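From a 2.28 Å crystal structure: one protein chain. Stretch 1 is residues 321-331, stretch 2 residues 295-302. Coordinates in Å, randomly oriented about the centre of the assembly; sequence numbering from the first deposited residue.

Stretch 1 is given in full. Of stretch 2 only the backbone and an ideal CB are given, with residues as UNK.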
ATOM      1  N   TYR A 321      -4.299  13.227   4.476  1.00 34.58           N
ATOM      2  CA  TYR A 321      -4.503  12.199   3.468  1.00 33.77           C
ATOM      3  C   TYR A 321      -5.041  12.816   2.188  1.00 32.31           C
ATOM      4  O   TYR A 321      -5.904  13.680   2.227  1.00 32.69           O
ATOM      5  CB  TYR A 321      -5.463  11.110   3.975  1.00 34.64           C
ATOM      6  CG  TYR A 321      -4.916  10.259   5.080  1.00 35.70           C
ATOM      7  CD1 TYR A 321      -4.120   9.176   4.793  1.00 35.58           C
ATOM      8  CD2 TYR A 321      -5.209  10.529   6.427  1.00 37.57           C
ATOM      9  CE1 TYR A 321      -3.610   8.373   5.803  1.00 36.52           C
ATOM     10  CE2 TYR A 321      -4.704   9.734   7.455  1.00 38.28           C
ATOM     11  CZ  TYR A 321      -3.895   8.651   7.132  1.00 38.19           C
ATOM     12  OH  TYR A 321      -3.345   7.852   8.109  1.00 38.36           O
ATOM     13  N   ILE A 322      -4.528  12.355   1.066  1.00 31.89           N
ATOM     14  CA  ILE A 322      -4.856  12.901  -0.240  1.00 33.02           C
ATOM     15  C   ILE A 322      -5.340  11.826  -1.176  1.00 31.10           C
ATOM     16  O   ILE A 322      -4.802  10.754  -1.216  1.00 30.15           O
ATOM     17  CB  ILE A 322      -3.635  13.607  -0.865  1.00 35.34           C
ATOM     18  CG1 ILE A 322      -3.334  14.862  -0.057  1.00 37.52           C
ATOM     19  CG2 ILE A 322      -3.910  14.072  -2.292  1.00 35.69           C
ATOM     20  CD1 ILE A 322      -1.909  14.893   0.363  1.00 40.03           C
ATOM     21  N   TRP A 323      -6.402  12.144  -1.894  1.00 31.18           N
ATOM     22  CA  TRP A 323      -6.889  11.372  -2.993  1.00 30.70           C
ATOM     23  C   TRP A 323      -6.837  12.277  -4.233  1.00 30.63           C
ATOM     24  O   TRP A 323      -7.532  13.286  -4.284  1.00 30.94           O
ATOM     25  CB  TRP A 323      -8.328  10.939  -2.702  1.00 31.21           C
ATOM     26  CG  TRP A 323      -8.962  10.195  -3.821  1.00 31.76           C
ATOM     27  CD1 TRP A 323      -8.379   9.311  -4.641  1.00 30.78           C
ATOM     28  CD2 TRP A 323     -10.329  10.273  -4.210  1.00 33.01           C
ATOM     29  NE1 TRP A 323      -9.283   8.842  -5.529  1.00 32.34           N
ATOM     30  CE2 TRP A 323     -10.495   9.419  -5.284  1.00 33.13           C
ATOM     31  CE3 TRP A 323     -11.433  10.978  -3.726  1.00 34.88           C
ATOM     32  CZ2 TRP A 323     -11.723   9.237  -5.911  1.00 35.24           C
ATOM     33  CZ3 TRP A 323     -12.649  10.808  -4.335  1.00 36.78           C
ATOM     34  CH2 TRP A 323     -12.789   9.941  -5.426  1.00 36.65           C
ATOM     35  N   ALA A 324      -6.023  11.909  -5.222  1.00 29.41           N
ATOM     36  CA  ALA A 324      -5.745  12.775  -6.349  1.00 28.62           C
ATOM     37  C   ALA A 324      -5.993  12.101  -7.685  1.00 27.98           C
ATOM     38  O   ALA A 324      -5.065  11.682  -8.362  1.00 27.38           O
ATOM     39  CB  ALA A 324      -4.323  13.304  -6.253  1.00 27.72           C
ATOM     40  N   PRO A 325      -7.258  11.986  -8.067  1.00 29.04           N
ATOM     41  CA  PRO A 325      -7.553  11.287  -9.308  1.00 29.28           C
ATOM     42  C   PRO A 325      -7.091  12.087 -10.498  1.00 30.52           C
ATOM     43  O   PRO A 325      -7.302  13.301 -10.546  1.00 31.05           O
ATOM     44  CB  PRO A 325      -9.065  11.146  -9.301  1.00 30.59           C
ATOM     45  CG  PRO A 325      -9.584  12.009  -8.217  1.00 31.02           C
ATOM     46  CD  PRO A 325      -8.466  12.243  -7.255  1.00 30.34           C
ATOM     47  N   GLY A 326      -6.425  11.409 -11.423  1.00 31.10           N
ATOM     48  CA  GLY A 326      -5.862  12.039 -12.609  1.00 32.01           C
ATOM     49  C   GLY A 326      -4.550  12.768 -12.363  1.00 32.19           C
ATOM     50  O   GLY A 326      -4.073  13.461 -13.235  1.00 33.77           O
ATOM     51  N   ILE A 327      -3.956  12.615 -11.185  1.00 32.33           N
ATOM     52  CA  ILE A 327      -2.681  13.268 -10.855  1.00 32.48           C
ATOM     53  C   ILE A 327      -1.731  12.264 -10.193  1.00 31.95           C
ATOM     54  O   ILE A 327      -2.105  11.618  -9.222  1.00 32.29           O
ATOM     55  CB  ILE A 327      -2.878  14.422  -9.863  1.00 32.86           C
ATOM     56  CG1 ILE A 327      -3.887  15.437 -10.418  1.00 33.01           C
ATOM     57  CG2 ILE A 327      -1.536  15.087  -9.541  1.00 32.61           C
ATOM     58  CD1 ILE A 327      -4.293  16.519  -9.445  1.00 33.47           C
ATOM     59  N   ILE A 328      -0.507  12.161 -10.706  1.00 31.97           N
ATOM     60  CA  ILE A 328       0.549  11.427 -10.024  1.00 31.76           C
ATOM     61  C   ILE A 328       1.154  12.387  -9.005  1.00 32.33           C
ATOM     62  O   ILE A 328       1.934  13.275  -9.389  1.00 32.41           O
ATOM     63  CB  ILE A 328       1.634  10.937 -10.995  1.00 31.72           C
ATOM     64  CG1 ILE A 328       1.001  10.064 -12.072  1.00 31.29           C
ATOM     65  CG2 ILE A 328       2.730  10.148 -10.231  1.00 31.74           C
ATOM     66  CD1 ILE A 328       1.894   9.810 -13.255  1.00 31.55           C
ATOM     67  N   MET A 329       0.776  12.233  -7.731  1.00 32.86           N
ATOM     68  CA  MET A 329       1.276  13.126  -6.687  1.00 34.85           C
ATOM     69  C   MET A 329       2.808  12.960  -6.497  1.00 33.69           C
ATOM     70  O   MET A 329       3.388  11.892  -6.757  1.00 32.67           O
ATOM     71  CB  MET A 329       0.460  13.026  -5.377  1.00 37.71           C
ATOM     72  CG  MET A 329       0.535  11.691  -4.683  1.00 41.23           C
ATOM     73  SD  MET A 329      -0.602  11.720  -3.288  1.00 47.31           S
ATOM     74  CE  MET A 329      -1.812  10.599  -3.963  1.00 46.28           C
ATOM     75  N   GLU A 330       3.474  14.058  -6.154  1.00 33.94           N
ATOM     76  CA  GLU A 330       4.933  14.079  -6.058  1.00 34.50           C
ATOM     77  C   GLU A 330       5.377  13.075  -4.998  1.00 34.38           C
ATOM     78  O   GLU A 330       5.036  13.218  -3.833  1.00 33.04           O
ATOM     79  CB  GLU A 330       5.414  15.481  -5.674  1.00 35.19           C
ATOM     80  CG  GLU A 330       6.931  15.647  -5.516  1.00 36.62           C
ATOM     81  CD  GLU A 330       7.631  15.371  -6.824  1.00 37.75           C
ATOM     82  OE1 GLU A 330       7.749  16.306  -7.668  1.00 38.27           O
ATOM     83  OE2 GLU A 330       7.981  14.194  -7.040  1.00 37.32           O
ATOM     84  N   GLY A 331       6.127  12.065  -5.416  1.00 28.86           N
ATOM     85  CA  GLY A 331       6.746  11.121  -4.487  1.00 33.07           C
ATOM     86  C   GLY A 331       8.269  11.016  -4.559  1.00 36.14           C
ATOM     87  O   GLY A 331       8.859  10.189  -3.843  1.00 38.17           O
ATOM     88  N   UNK A 295       0.401  23.336  -1.080  1.00 42.72           N
ATOM     89  CA  UNK A 295       1.142  22.421  -0.210  1.00 40.76           C
ATOM     90  C   UNK A 295       1.460  21.098  -0.875  1.00 38.28           C
ATOM     91  O   UNK A 295       2.090  20.244  -0.271  1.00 37.23           O
ATOM     92  CB  UNK A 295       0.349  22.163   1.073  1.00 40.76           C
ATOM     93  N   UNK A 296       1.049  20.934  -2.124  1.00 37.69           N
ATOM     94  CA  UNK A 296       1.237  19.678  -2.848  1.00 36.90           C
ATOM     95  C   UNK A 296       1.454  19.948  -4.334  1.00 36.36           C
ATOM     96  O   UNK A 296       0.927  20.913  -4.866  1.00 36.13           O
ATOM     97  CB  UNK A 296       0.034  18.754  -2.646  1.00 36.90           C
ATOM     98  N   UNK A 297       2.251  19.104  -4.976  1.00 35.72           N
ATOM     99  CA  UNK A 297       2.415  19.142  -6.425  1.00 35.46           C
ATOM    100  C   UNK A 297       2.388  17.743  -7.010  1.00 33.20           C
ATOM    101  O   UNK A 297       2.440  16.737  -6.296  1.00 31.56           O
ATOM    102  CB  UNK A 297       3.722  19.844  -6.800  1.00 35.46           C
ATOM    103  N   UNK A 298       2.328  17.693  -8.326  1.00 31.62           N
ATOM    104  CA  UNK A 298       2.288  16.435  -9.015  1.00 31.20           C
ATOM    105  C   UNK A 298       2.229  16.637 -10.498  1.00 31.43           C
ATOM    106  O   UNK A 298       2.414  17.748 -10.976  1.00 32.55           O
ATOM    107  CB  UNK A 298       1.096  15.599  -8.544  1.00 31.20           C
ATOM    108  N   UNK A 299       1.938  15.561 -11.217  1.00 31.64           N
ATOM    109  CA  UNK A 299       1.836  15.568 -12.665  1.00 32.53           C
ATOM    110  C   UNK A 299       0.466  15.079 -13.078  1.00 32.35           C
ATOM    111  O   UNK A 299       0.060  13.957 -12.770  1.00 31.73           O
ATOM    112  CB  UNK A 299       2.931  14.707 -13.298  1.00 32.53           C
ATOM    113  N   UNK A 300      -0.247  15.947 -13.772  1.00 33.29           N
ATOM    114  CA  UNK A 300      -1.537  15.625 -14.332  1.00 33.46           C
ATOM    115  C   UNK A 300      -1.354  14.671 -15.493  1.00 33.66           C
ATOM    116  O   UNK A 300      -0.434  14.839 -16.302  1.00 33.21           O
ATOM    117  CB  UNK A 300      -2.275  16.890 -14.774  1.00 33.46           C
ATOM    118  N   UNK A 301      -2.262  13.702 -15.594  1.00 33.05           N
ATOM    119  CA  UNK A 301      -2.276  12.810 -16.715  1.00 33.54           C
ATOM    120  C   UNK A 301      -3.709  12.484 -17.146  1.00 35.00           C
ATOM    121  O   UNK A 301      -4.679  12.738 -16.421  1.00 33.79           O
ATOM    122  CB  UNK A 301      -1.510  11.530 -16.372  1.00 33.54           C
ATOM    123  N   UNK A 302      -3.804  11.895 -18.334  1.00 36.98           N
ATOM    124  CA  UNK A 302      -5.034  11.288 -18.820  1.00 40.21           C
ATOM    125  C   UNK A 302      -4.735   9.902 -19.351  1.00 41.84           C
ATOM    126  O   UNK A 302      -3.581   9.539 -19.583  1.00 44.14           O
ATOM    127  CB  UNK A 302      -5.686  12.152 -19.901  1.00 40.21           C
TER

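Position 295 lies beyond the reach of stretch 1, so the contact sets no preference. The residue is T295.

At position 296 CA-to-CB points toward stretch 1. What it meets is apolar: CD1 of I322 is 5.3 Å from the ideal CB, and the M329 side chain is nearby. The gap leaves room for a mid-sized or long aliphatic chain such as leucine, isoleucine or methionine. The residue is I296. With chi1 and chi2 both t, its CD1 reaches 3.7 Å from I322 CD1 and 4.3 Å from M329 CB.

Position 297 points its CB sideways, with E330 CB 4.8 Å from the ideal CB. Its backbone O accepts a hydrogen bond from E330 N at 2.9 Å. The E330 carboxylate invites a donor, so a long donor such as lysine, arginine or glutamine would suit. The residue is Q297. Its NE2 donates to E330 OE1 at 2.9 Å.

Position 298 pairs with M329 across the antiparallel sheet, and the two CA atoms are only 4.2 Å apart. The backbone is almost fully extended, at phi/psi -180/-168. An ideal CB would sit 2.6 Å from I328 O and 2.9 Å from I327 CG2, both clashes. Only glycine suits, and the residue is G298.

Position 299 pairs with I328 through two hydrogen bonds. Its N donates to I328 O at 2.9 Å, and its O accepts from I328 N at 2.8 Å. The side chain lies on the same sheet face as that of I328. Beta-branched residues fit this extended backbone, and threonine would serve as well as an aliphatic. The residue is V299, with chi1 t.

Position 300 pairs with I327, and their side chains share a face. The ideal CB is 4.2 Å from G326 O and 4.9 Å from I327 CG1. A small residue is comfortable, though these distances do not exclude a larger one. The residue is A300.

Position 301 donates its backbone N to G326 O at 3.0 Å. CB points sideways, but the bare G326 CA and the I328 side chain offer a surface for a large apolar or aromatic group. The residue is F301. Its chi1 of 72° brings the ring over G326, whose CA lies 4.2 Å from the ring centroid, over one face. F301 CD1 also packs 3.8 Å from I328 CG1.

Position 302 points away from stretch 1, so many residues would do. It is S302.

Stretch 2 (295-302) TIQGVAFS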
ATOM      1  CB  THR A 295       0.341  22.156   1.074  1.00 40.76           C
ATOM      2  OG1 THR A 295      -0.952  21.647   0.733  1.00 40.45           O
ATOM      3  CG2 THR A 295       0.183  23.448   1.874  1.00 41.74           C
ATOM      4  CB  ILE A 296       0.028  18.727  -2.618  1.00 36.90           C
ATOM      5  CG1 ILE A 296       0.392  17.291  -3.013  1.00 35.54           C
ATOM      6  CG2 ILE A 296      -1.236  19.237  -3.319  1.00 36.94           C
ATOM      7  CD1 ILE A 296      -0.719  16.305  -2.795  1.00 35.50           C
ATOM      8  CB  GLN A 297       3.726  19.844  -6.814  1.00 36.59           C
ATOM      9  CG  GLN A 297       4.956  19.037  -6.466  1.00 37.97           C
ATOM     10  CD  GLN A 297       6.263  19.805  -6.637  1.00 39.95           C
ATOM     11  OE1 GLN A 297       6.294  21.018  -6.559  1.00 42.67           O
ATOM     12  NE2 GLN A 297       7.358  19.078  -6.822  1.00 40.77           N
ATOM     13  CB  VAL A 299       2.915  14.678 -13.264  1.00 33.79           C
ATOM     14  CG1 VAL A 299       2.767  14.565 -14.775  1.00 35.26           C
ATOM     15  CG2 VAL A 299       4.282  15.254 -12.920  1.00 33.63           C
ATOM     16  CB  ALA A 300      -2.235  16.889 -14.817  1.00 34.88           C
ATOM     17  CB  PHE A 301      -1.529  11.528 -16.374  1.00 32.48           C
ATOM     18  CG  PHE A 301      -2.263  10.637 -15.427  1.00 31.82           C
ATOM     19  CD1 PHE A 301      -2.118  10.793 -14.053  1.00 30.98           C
ATOM     20  CD2 PHE A 301      -3.111   9.633 -15.900  1.00 31.57           C
ATOM     21  CE1 PHE A 301      -2.785   9.948 -13.167  1.00 30.52           C
ATOM     22  CE2 PHE A 301      -3.785   8.804 -15.014  1.00 31.42           C
ATOM     23  CZ  PHE A 301      -3.623   8.964 -13.651  1.00 30.52           C
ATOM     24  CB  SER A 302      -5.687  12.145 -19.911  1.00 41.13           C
ATOM     25  OG  SER A 302      -4.838  12.246 -21.029  1.00 41.60           O
TER
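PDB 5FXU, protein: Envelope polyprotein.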